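Local coordinates for protein hydrogenase maturation factor (Thermoanaerobacter tengcongensis, PDB 3VTH) that probably uses ATP and carbamoyl phosphate to place a carboxamide on the C-terminal cysteine of HypE during the maturation of [NiFe]-hydrogenases, at residues 43-48 against 99-105; 203-207 against 316-320; 403-407 against 737-742; 551-555 against 602-607. All coordinates share one frame; numbering follows the deposited sequence.

Contact 1. Residues 43-48 against 99-105; sequences YNNSSG and KEDGGFV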
loop_
_atom_site.group_PDB
_atom_site.type_symbol
_atom_site.label_atom_id
_atom_site.label_comp_id
_atom_site.label_asym_id
_atom_site.label_seq_id
_atom_site.Cartn_x
_atom_site.Cartn_y
_atom_site.Cartn_z
ATOM N N TYR A 43 31.322 0.073 -9.814
ATOM C CA TYR A 43 30.770 1.339 -9.366
ATOM C C TYR A 43 29.274 1.414 -9.642
ATOM O O TYR A 43 28.759 0.731 -10.530
ATOM C CB TYR A 43 31.502 2.544 -9.999
ATOM C CG TYR A 43 31.468 2.632 -11.521
ATOM C CD1 TYR A 43 32.516 2.126 -12.291
ATOM C CD2 TYR A 43 30.406 3.250 -12.182
ATOM C CE1 TYR A 43 32.501 2.229 -13.695
ATOM C CE2 TYR A 43 30.368 3.341 -13.586
ATOM C CZ TYR A 43 31.426 2.829 -14.326
ATOM O OH TYR A 43 31.401 2.916 -15.686
ATOM N N ASN A 44 28.596 2.248 -8.863
ATOM C CA ASN A 44 27.208 2.590 -9.106
ATOM C C ASN A 44 27.132 3.602 -10.223
ATOM O O ASN A 44 27.860 4.596 -10.214
ATOM C CB ASN A 44 26.586 3.199 -7.847
ATOM C CG ASN A 44 26.139 2.152 -6.851
ATOM O OD1 ASN A 44 25.564 2.480 -5.816
ATOM N ND2 ASN A 44 26.406 0.873 -7.160
ATOM N N ASN A 45 26.274 3.363 -11.206
ATOM C CA ASN A 45 26.064 4.386 -12.229
ATOM C C ASN A 45 24.596 4.780 -12.221
ATOM O O ASN A 45 23.866 4.340 -11.346
ATOM C CB ASN A 45 26.608 3.968 -13.607
ATOM C CG ASN A 45 25.843 2.818 -14.236
ATOM O OD1 ASN A 45 24.791 2.400 -13.745
ATOM N ND2 ASN A 45 26.362 2.316 -15.350
ATOM N N SER A 46 24.155 5.618 -13.151
ATOM C CA SER A 46 22.798 6.104 -13.047
ATOM C C SER A 46 21.748 5.066 -13.481
ATOM O O SER A 46 20.566 5.295 -13.308
ATOM C CB SER A 46 22.614 7.474 -13.721
ATOM O OG SER A 46 23.127 7.488 -15.043
ATOM N N SER A 47 22.181 3.920 -13.996
ATOM C CA SER A 47 21.237 2.922 -14.476
ATOM C C SER A 47 21.278 1.627 -13.669
ATOM O O SER A 47 20.463 0.719 -13.886
ATOM C CB SER A 47 21.388 2.693 -15.999
ATOM O OG SER A 47 22.548 1.935 -16.257
ATOM N N GLY A 48 22.202 1.568 -12.714
ATOM C CA GLY A 48 22.329 0.431 -11.837
ATOM C C GLY A 48 23.742 0.181 -11.343
ATOM O O GLY A 48 24.363 1.038 -10.693
ATOM N N LYS A 99 29.212 7.125 -11.234
ATOM C CA LYS A 99 29.138 7.935 -12.458
ATOM C C LYS A 99 27.684 8.232 -12.842
ATOM O O LYS A 99 26.835 7.341 -12.823
ATOM C CB LYS A 99 29.869 7.244 -13.619
ATOM C CG LYS A 99 31.335 6.908 -13.330
ATOM C CD LYS A 99 32.071 6.432 -14.598
ATOM C CE LYS A 99 33.592 6.537 -14.461
ATOM N NZ LYS A 99 34.136 5.851 -13.250
ATOM N N GLU A 100 27.415 9.493 -13.170
ATOM C CA GLU A 100 26.109 9.930 -13.662
ATOM C C GLU A 100 26.165 10.008 -15.193
ATOM O O GLU A 100 26.823 10.886 -15.743
ATOM C CB GLU A 100 25.726 11.286 -13.035
ATOM C CG GLU A 100 24.577 12.041 -13.728
ATOM C CD GLU A 100 23.258 11.288 -13.670
ATOM O OE1 GLU A 100 22.690 11.157 -12.567
ATOM O OE2 GLU A 100 22.795 10.835 -14.734
ATOM N N ASP A 101 25.525 9.068 -15.864
ATOM C CA ASP A 101 25.552 8.892 -17.308
ATOM C C ASP A 101 24.145 9.029 -17.881
ATOM O O ASP A 101 23.848 8.502 -18.905
ATOM C CB ASP A 101 26.082 7.493 -17.609
ATOM C CG ASP A 101 26.504 7.284 -19.062
ATOM O OD1 ASP A 101 26.732 8.238 -19.784
ATOM O OD2 ASP A 101 26.632 6.128 -19.468
ATOM N N GLY A 102 23.278 9.724 -17.186
ATOM C CA GLY A 102 21.923 9.920 -17.644
ATOM C C GLY A 102 20.882 8.804 -17.688
ATOM O O GLY A 102 19.841 9.002 -18.247
ATOM N N GLY A 103 21.088 7.656 -17.098
ATOM C CA GLY A 103 19.989 6.710 -17.096
ATOM C C GLY A 103 19.029 6.891 -15.922
ATOM O O GLY A 103 18.855 7.965 -15.423
ATOM N N PHE A 104 18.418 5.813 -15.497
ATOM C CA PHE A 104 17.597 5.820 -14.308
ATOM C C PHE A 104 17.669 4.481 -13.647
ATOM O O PHE A 104 17.960 3.506 -14.265
ATOM C CB PHE A 104 16.144 6.167 -14.625
ATOM C CG PHE A 104 15.427 5.099 -15.348
ATOM C CD1 PHE A 104 15.675 4.868 -16.661
ATOM C CD2 PHE A 104 14.560 4.285 -14.705
ATOM C CE1 PHE A 104 15.052 3.885 -17.317
ATOM C CE2 PHE A 104 13.936 3.305 -15.359
ATOM C CZ PHE A 104 14.181 3.097 -16.669
ATOM N N VAL A 105 17.423 4.461 -12.352
ATOM C CA VAL A 105 17.546 3.239 -11.582
ATOM C C VAL A 105 16.472 3.199 -10.493
ATOM O O VAL A 105 16.161 4.226 -9.881
ATOM C CB VAL A 105 18.981 3.090 -10.972
ATOM C CG1 VAL A 105 19.306 4.253 -10.046
ATOM C CG2 VAL A 105 19.141 1.741 -10.231
#
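In the acylphosphatase domain strand 39-45 leads into a sharp turn, and the loop after strand 93-95 wraps round that turn, where Y43 meets K99 and S46 meets D101 and G103. K99 N gives a hydrogen bond to N44 O, 3.0 Å. From there the lysine chain runs across the Y43 ring at about a right angle, CD at 3.7 Å from CZ, and its bend at the last torsion (chi4 53°) sets NZ over the ring face, 4.1 Å from the centroid: a cation-pi contact. With an alanine at Y43, the K99 ammonium would probably lose the aromatic face beneath it, and a gap would open beside the lysine chain. Further along, S46 OG sits inside the curve of the loop and accepts from two backbone donors, D101 N at 3.0 Å and G103 N at 2.9 Å. E100 OE2 takes G102 N, and E100 OE1 pairs with R451. Within the turn N45 OD1 accepts from S47 N, an Asx turn. N44, a predicted active-site residue, has its side chain near R26 and a bound phosphate. One serine oxygen thus gathers two amides of a glycine-rich loop, while the lysine's charge rests on an aromatic face.

Contact 2. Residues 203-207 against 316-320; sequences DEIKC and LLMEE
I205, E320 and K206 carry this helix-to-helix contact, with I205 giving up the most surface. The first turn of helix 204-213 faces residues 316-320 of helix 312-320, and I205 CG2 is the branch that presses in: it lies 3.6 Å from L317 CA and 4.1 Å from both L316 CB and L317 CB, so the methyl sits against the backbone where the two leucines join. CG2 is trans to the I205 backbone N, and CG1, chi1 -59°, turns to the L316 side, where it reaches CB. L356 and L193 pack on the same isoleucine from the neighbouring sheet. Beyond this apolar patch K206 and E320 slant past each other, K206 CE 3.4 Å from E320 OE1. The charged atoms themselves stay farther apart, K206 NZ to E320 OE1 being 4.2 Å, beyond a salt bridge. D203 caps the helix, its OD1 accepting from K206 N at 3.1 Å, while its OD2 makes a long pair with K206 NZ. C207, which follows K206, is tied to C200 by a disulfide. No hydrogen bond spans the two segments, so they are held by aliphatic packing, with a lysine between two carboxylates that probably adds a modest electrostatic pull.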
loop_
_atom_site.group_PDB
_atom_site.type_symbol
_atom_site.label_atom_id
_atom_site.label_comp_id
_atom_site.label_asym_id
_atom_site.label_seq_id
_atom_site.Cartn_x
_atom_site.Cartn_y
_atom_site.Cartn_z
ATOM N N ASP A 203 17.647 8.335 30.153
ATOM C CA ASP A 203 17.928 8.322 28.719
ATOM C C ASP A 203 16.623 8.489 27.918
ATOM O O ASP A 203 15.542 8.191 28.431
ATOM C CB ASP A 203 18.816 7.128 28.305
ATOM C CG ASP A 203 18.053 5.801 28.123
ATOM O OD1 ASP A 203 16.915 5.769 27.606
ATOM O OD2 ASP A 203 18.649 4.752 28.463
ATOM N N GLU A 204 16.729 9.006 26.692
ATOM C CA GLU A 204 15.552 9.424 25.900
ATOM C C GLU A 204 14.461 8.362 25.765
ATOM O O GLU A 204 13.278 8.663 25.939
ATOM C CB GLU A 204 15.957 9.938 24.508
ATOM C CG GLU A 204 16.679 11.292 24.500
ATOM C CD GLU A 204 18.160 11.201 24.875
ATOM O OE1 GLU A 204 18.672 10.075 25.089
ATOM O OE2 GLU A 204 18.816 12.267 24.955
ATOM N N ILE A 205 14.850 7.125 25.453
ATOM C CA ILE A 205 13.885 6.025 25.321
ATOM C C ILE A 205 13.121 5.761 26.630
ATOM O O ILE A 205 11.912 5.520 26.613
ATOM C CB ILE A 205 14.546 4.713 24.843
ATOM C CG1 ILE A 205 15.226 4.891 23.475
ATOM C CG2 ILE A 205 13.505 3.573 24.769
ATOM C CD1 ILE A 205 14.281 5.211 22.294
ATOM N N LYS A 206 13.837 5.796 27.751
ATOM C CA LYS A 206 13.222 5.637 29.067
ATOM C C LYS A 206 12.253 6.781 29.381
ATOM O O LYS A 206 11.238 6.567 30.023
ATOM C CB LYS A 206 14.298 5.536 30.153
ATOM C CG LYS A 206 13.888 4.725 31.375
ATOM C CD LYS A 206 15.123 4.082 32.061
ATOM C CE LYS A 206 15.883 3.180 31.050
ATOM N NZ LYS A 206 17.196 2.681 31.546
ATOM N N CYS A 207 12.575 7.995 28.933
ATOM C CA CYS A 207 11.659 9.125 29.102
ATOM C C CYS A 207 10.325 8.872 28.370
ATOM O O CYS A 207 9.243 9.197 28.885
ATOM C CB CYS A 207 12.312 10.427 28.621
ATOM S SG CYS A 207 13.836 10.915 29.512
ATOM N N LEU A 316 14.375 -0.956 21.449
ATOM C CA LEU A 316 14.793 -0.331 22.703
ATOM C C LEU A 316 13.588 -0.015 23.603
ATOM O O LEU A 316 13.589 -0.310 24.802
ATOM C CB LEU A 316 15.613 0.929 22.423
ATOM C CG LEU A 316 16.995 0.718 21.774
ATOM C CD1 LEU A 316 17.628 2.055 21.386
ATOM C CD2 LEU A 316 17.923 -0.086 22.662
ATOM N N LEU A 317 12.559 0.579 23.012
ATOM C CA LEU A 317 11.342 0.915 23.758
ATOM C C LEU A 317 10.684 -0.338 24.343
ATOM O O LEU A 317 10.243 -0.328 25.494
ATOM C CB LEU A 317 10.354 1.688 22.868
ATOM C CG LEU A 317 9.053 2.200 23.531
ATOM C CD1 LEU A 317 9.359 3.061 24.804
ATOM C CD2 LEU A 317 8.192 2.972 22.525
ATOM N N MET A 318 10.639 -1.409 23.544
ATOM C CA MET A 318 10.038 -2.684 23.943
ATOM C C MET A 318 10.672 -3.337 25.173
ATOM O O MET A 318 9.978 -4.006 25.940
ATOM C CB MET A 318 9.996 -3.673 22.763
ATOM C CG MET A 318 8.959 -3.335 21.674
ATOM S SD MET A 318 7.296 -3.301 22.385
ATOM C CE MET A 318 6.291 -2.922 20.955
ATOM N N GLU A 319 11.976 -3.152 25.374
ATOM C CA GLU A 319 12.584 -3.613 26.630
ATOM C C GLU A 319 12.159 -2.768 27.855
ATOM O O GLU A 319 12.324 -3.207 29.001
ATOM C CB GLU A 319 14.121 -3.785 26.533
ATOM C CG GLU A 319 14.791 -3.058 25.375
ATOM C CD GLU A 319 16.231 -3.504 25.091
ATOM O OE1 GLU A 319 16.552 -3.769 23.904
ATOM O OE2 GLU A 319 17.041 -3.570 26.033
ATOM N N GLU A 320 11.591 -1.581 27.618
ATOM C CA GLU A 320 11.194 -0.692 28.727
ATOM C C GLU A 320 9.717 -0.779 29.110
ATOM O O GLU A 320 9.366 -0.494 30.256
ATOM C CB GLU A 320 11.577 0.773 28.459
ATOM C CG GLU A 320 13.070 1.044 28.240
ATOM C CD GLU A 320 13.962 0.553 29.379
ATOM O OE1 GLU A 320 13.595 0.721 30.564
ATOM O OE2 GLU A 320 15.051 0.012 29.082
#

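Contact 3. Residues 403-407 against 737-742; sequences LAVGG and ISLGQA
Q741 reaches from helix 737-749 to the loop after strand 402-404 and grips G406 with both ends of its amide. OE1 accepts from G406 N at 2.8 Å, in the carbonyl plane and on a lone pair, while NE2 gives to G406 O at 3.2 Å. The second bond is less well directed: the donor stands above the plane of the G406 carbonyl, 58° out of it. The glutamine chain gets there extended beyond CG, and the pair of bonds fixes which way the amide faces. G406 O has a further donor, S467 OG, which also serves G407 O; V405 O takes Y439 OH. S738 presents its CB to G406 CA at 3.9 Å, and its OG is hydrogen-bonded to T412 OG1. Beside these polar links A404 CB lies 3.2 Å from S738 O and 4.0 Å from A742 CB, so the helix rides close on the strand end. With phi 84° and psi -161°, G406 has a backbone where a CB would strike the preceding carbonyl. I737 packs on H483 and H487, two ligands of the iron. A glycine-containing loop after strand 402-404, docked on helix 737-749 near the iron and the nucleotide, is consistent with the actin-like ATPase fold of the Kae1-like domain.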
loop_
_atom_site.group_PDB
_atom_site.type_symbol
_atom_site.label_atom_id
_atom_site.label_comp_id
_atom_site.label_asym_id
_atom_site.label_seq_id
_atom_site.Cartn_x
_atom_site.Cartn_y
_atom_site.Cartn_z
ATOM N N LEU A 403 2.267 9.683 -17.145
ATOM C CA LEU A 403 1.883 9.929 -15.765
ATOM C C LEU A 403 0.393 9.599 -15.625
ATOM O O LEU A 403 -0.434 10.163 -16.324
ATOM C CB LEU A 403 2.150 11.391 -15.386
ATOM C CG LEU A 403 1.536 11.901 -14.072
ATOM C CD1 LEU A 403 2.161 11.205 -12.837
ATOM C CD2 LEU A 403 1.719 13.411 -13.992
ATOM N N ALA A 404 0.072 8.685 -14.718
ATOM C CA ALA A 404 -1.310 8.383 -14.363
ATOM C C ALA A 404 -1.580 9.006 -13.000
ATOM O O ALA A 404 -0.868 8.726 -12.043
ATOM C CB ALA A 404 -1.538 6.880 -14.339
ATOM N N VAL A 405 -2.597 9.868 -12.935
ATOM C CA VAL A 405 -2.779 10.760 -11.799
ATOM C C VAL A 405 -3.535 10.117 -10.648
ATOM O O VAL A 405 -3.558 10.668 -9.542
ATOM C CB VAL A 405 -3.438 12.111 -12.194
ATOM C CG1 VAL A 405 -2.504 12.923 -13.133
ATOM C CG2 VAL A 405 -4.831 11.909 -12.789
ATOM N N GLY A 406 -4.154 8.965 -10.906
ATOM C CA GLY A 406 -4.903 8.257 -9.850
ATOM C C GLY A 406 -6.324 8.763 -9.684
ATOM O O GLY A 406 -6.880 9.411 -10.586
ATOM N N GLY A 407 -6.925 8.464 -8.535
ATOM C CA GLY A 407 -8.302 8.868 -8.266
ATOM C C GLY A 407 -8.382 9.908 -7.155
ATOM O O GLY A 407 -7.558 10.823 -7.082
ATOM N N ILE A 737 -5.705 2.288 -8.607
ATOM C CA ILE A 737 -6.263 2.867 -9.846
ATOM C C ILE A 737 -5.181 3.405 -10.815
ATOM O O ILE A 737 -5.265 3.182 -12.007
ATOM C CB ILE A 737 -7.287 3.976 -9.491
ATOM C CG1 ILE A 737 -8.623 3.355 -9.015
ATOM C CG2 ILE A 737 -7.484 4.974 -10.605
ATOM C CD1 ILE A 737 -9.477 2.696 -10.119
ATOM N N SER A 738 -4.172 4.095 -10.285
ATOM C CA SER A 738 -3.132 4.688 -11.131
ATOM C C SER A 738 -2.359 3.666 -11.972
ATOM O O SER A 738 -1.959 3.965 -13.088
ATOM C CB SER A 738 -2.179 5.534 -10.283
ATOM O OG SER A 738 -1.431 4.692 -9.412
ATOM N N LEU A 739 -2.146 2.458 -11.452
ATOM C CA LEU A 739 -1.484 1.414 -12.236
ATOM C C LEU A 739 -2.339 0.978 -13.442
ATOM O O LEU A 739 -1.814 0.809 -14.560
ATOM C CB LEU A 739 -1.107 0.215 -11.366
ATOM C CG LEU A 739 -0.461 -0.959 -12.103
ATOM C CD1 LEU A 739 0.938 -0.566 -12.745
ATOM C CD2 LEU A 739 -0.320 -2.160 -11.201
ATOM N N GLY A 740 -3.644 0.815 -13.211
ATOM C CA GLY A 740 -4.581 0.494 -14.287
ATOM C C GLY A 740 -4.657 1.589 -15.343
ATOM O O GLY A 740 -4.609 1.288 -16.547
ATOM N N GLN A 741 -4.765 2.850 -14.904
ATOM C CA GLN A 741 -4.754 3.988 -15.833
ATOM C C GLN A 741 -3.493 3.976 -16.683
ATOM O O GLN A 741 -3.550 4.244 -17.881
ATOM C CB GLN A 741 -4.803 5.333 -15.102
ATOM C CG GLN A 741 -6.079 5.621 -14.308
ATOM C CD GLN A 741 -5.935 6.850 -13.421
ATOM O OE1 GLN A 741 -4.824 7.193 -12.984
ATOM N NE2 GLN A 741 -7.070 7.512 -13.129
ATOM N N ALA A 742 -2.360 3.684 -16.045
ATOM C CA ALA A 742 -1.056 3.684 -16.723
ATOM C C ALA A 742 -0.984 2.640 -17.822
ATOM O O ALA A 742 -0.573 2.951 -18.930
ATOM C CB ALA A 742 0.095 3.490 -15.715
#

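Contact 4. Residues 551-555 against 602-607; sequences IYRTA and DAVAAL
I551 lies across D602 and A606, its side chain meeting that of the aspartate at about a right angle. Its CD1 comes to 3.6 Å from D602 O, CG1 is 3.9 Å from A606 CB, and CG2 stands beside the carboxylate, 3.9 Å from D602 OD2. With chi1 at 71°, CG1 is wedged between the backbone N and carbonyl carbon of its own residue, which turns the CD1 end toward helix 597-607 and leaves CG2 for the aspartate. Cutting I551 back to an alanine would probably open a gap over D602 O and A606 CB, with the packing against D602 CB and its carboxylate lost. A620 of helix 619-626 touches both I551 and D602. The two short helical segments, in the second subdomain of the Kae1-like domain, cross at -104° with their axes 7.8 Å apart, and small residues permit that closeness: A555 CB meets A606 CB at 3.9 Å, and L607 CG also packs on A555 CB. F569 lies against A555 and L607. Beside I551 a water is shared by T554 OG1, 2.6 Å away, and D602 OD2, to which it donates at 2.7 Å. The same OD2 forms a salt bridge with R599, so two partners steady this carboxylate, whose side chain is about 5 Å from the bound nucleotide analogue AP2.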
loop_
_atom_site.group_PDB
_atom_site.type_symbol
_atom_site.label_atom_id
_atom_site.label_comp_id
_atom_site.label_asym_id
_atom_site.label_seq_id
_atom_site.Cartn_x
_atom_site.Cartn_y
_atom_site.Cartn_z
ATOM N N ILE A 551 -26.227 6.880 6.263
ATOM C CA ILE A 551 -26.542 5.730 5.418
ATOM C C ILE A 551 -28.007 5.293 5.431
ATOM O O ILE A 551 -28.424 4.540 4.557
ATOM C CB ILE A 551 -25.614 4.507 5.678
ATOM C CG1 ILE A 551 -25.905 3.859 7.031
ATOM C CG2 ILE A 551 -24.129 4.905 5.531
ATOM C CD1 ILE A 551 -25.137 2.549 7.240
ATOM N N TYR A 552 -28.788 5.750 6.407
ATOM C CA TYR A 552 -30.226 5.491 6.341
ATOM C C TYR A 552 -30.834 6.166 5.099
ATOM O O TYR A 552 -31.824 5.684 4.562
ATOM C CB TYR A 552 -30.956 5.896 7.632
ATOM C CG TYR A 552 -30.863 7.371 7.963
ATOM C CD1 TYR A 552 -29.789 7.876 8.705
ATOM C CD2 TYR A 552 -31.860 8.265 7.546
ATOM C CE1 TYR A 552 -29.706 9.237 9.013
ATOM C CE2 TYR A 552 -31.787 9.621 7.851
ATOM C CZ TYR A 552 -30.711 10.100 8.581
ATOM O OH TYR A 552 -30.635 11.443 8.879
ATOM N N ARG A 553 -30.212 7.255 4.631
ATOM C CA ARG A 553 -30.607 7.918 3.383
ATOM C C ARG A 553 -30.316 7.049 2.166
ATOM O O ARG A 553 -31.068 7.047 1.188
ATOM C CB ARG A 553 -29.885 9.256 3.227
ATOM C CG ARG A 553 -30.224 10.304 4.297
ATOM C CD ARG A 553 -29.358 11.553 4.121
ATOM N NE ARG A 553 -29.583 12.229 2.839
ATOM C CZ ARG A 553 -30.243 13.377 2.687
ATOM N NH1 ARG A 553 -30.750 14.021 3.735
ATOM N NH2 ARG A 553 -30.390 13.894 1.475
ATOM N N THR A 554 -29.210 6.315 2.226
ATOM C CA THR A 554 -28.878 5.371 1.176
ATOM C C THR A 554 -29.920 4.265 1.151
ATOM O O THR A 554 -30.412 3.902 0.083
ATOM C CB THR A 554 -27.467 4.765 1.362
ATOM O OG1 THR A 554 -26.499 5.783 1.117
ATOM C CG2 THR A 554 -27.236 3.627 0.369
ATOM N N ALA A 555 -30.271 3.744 2.327
ATOM C CA ALA A 555 -31.303 2.711 2.409
ATOM C C ALA A 555 -32.642 3.200 1.847
ATOM O O ALA A 555 -33.318 2.469 1.125
ATOM C CB ALA A 555 -31.470 2.215 3.841
ATOM N N ASP A 602 -24.147 -0.643 2.380
ATOM C CA ASP A 602 -24.640 0.378 3.333
ATOM C C ASP A 602 -26.153 0.269 3.558
ATOM O O ASP A 602 -26.630 0.421 4.687
ATOM C CB ASP A 602 -24.290 1.796 2.878
ATOM C CG ASP A 602 -22.806 2.124 3.049
ATOM O OD1 ASP A 602 -22.074 1.348 3.708
ATOM O OD2 ASP A 602 -22.378 3.161 2.496
ATOM N N ALA A 603 -26.898 0.006 2.482
ATOM C CA ALA A 603 -28.357 -0.187 2.580
ATOM C C ALA A 603 -28.726 -1.359 3.509
ATOM O O ALA A 603 -29.638 -1.259 4.351
ATOM C CB ALA A 603 -28.971 -0.385 1.180
ATOM N N VAL A 604 -28.036 -2.486 3.340
ATOM C CA VAL A 604 -28.228 -3.651 4.218
ATOM C C VAL A 604 -27.898 -3.320 5.667
ATOM O O VAL A 604 -28.684 -3.632 6.572
ATOM C CB VAL A 604 -27.374 -4.869 3.768
ATOM C CG1 VAL A 604 -27.482 -6.027 4.786
ATOM C CG2 VAL A 604 -27.794 -5.317 2.365
ATOM N N ALA A 605 -26.749 -2.684 5.897
ATOM C CA ALA A 605 -26.321 -2.380 7.275
ATOM C C ALA A 605 -27.352 -1.496 8.007
ATOM O O ALA A 605 -27.674 -1.743 9.179
ATOM C CB ALA A 605 -24.943 -1.735 7.292
ATOM N N ALA A 606 -27.878 -0.499 7.295
ATOM C CA ALA A 606 -28.893 0.412 7.839
ATOM C C ALA A 606 -30.218 -0.306 8.117
ATOM O O ALA A 606 -30.839 -0.105 9.158
ATOM C CB ALA A 606 -29.120 1.593 6.877
ATOM N N LEU A 607 -30.624 -1.154 7.176
ATOM C CA LEU A 607 -31.899 -1.848 7.249
ATOM C C LEU A 607 -31.944 -2.829 8.393
ATOM O O LEU A 607 -32.989 -2.986 9.022
ATOM C CB LEU A 607 -32.217 -2.567 5.935
ATOM C CG LEU A 607 -32.825 -1.660 4.860
ATOM C CD1 LEU A 607 -32.834 -2.362 3.501
ATOM C CD2 LEU A 607 -34.249 -1.226 5.259
HETATM O O HOH W 1 -24.117 5.204 2.104
#

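Overall arrangement
The four contacts are separate and are spread over three regions of the chain. Contact 1 sits in the acylphosphatase part and contact 2 joins helix 204-213 to helix 312-320 of the YrdC-like part; their centres are 41 Å apart. Contacts 3 and 4 both belong to the Kae1-like region, with centres 31 Å apart, and contact 4 is nested in the long loop that contact 3 closes. Both lie near the AP2 nucleotide: the I737 side chain of contact 3 is about 6 Å from it and about 5 Å from the iron, whereas the D602 side chain of contact 4 is about 5 Å from AP2 but about 13 Å from the iron. Contacts 1 and 4, 56 Å between centres, lie on opposite sides of the chain's centre.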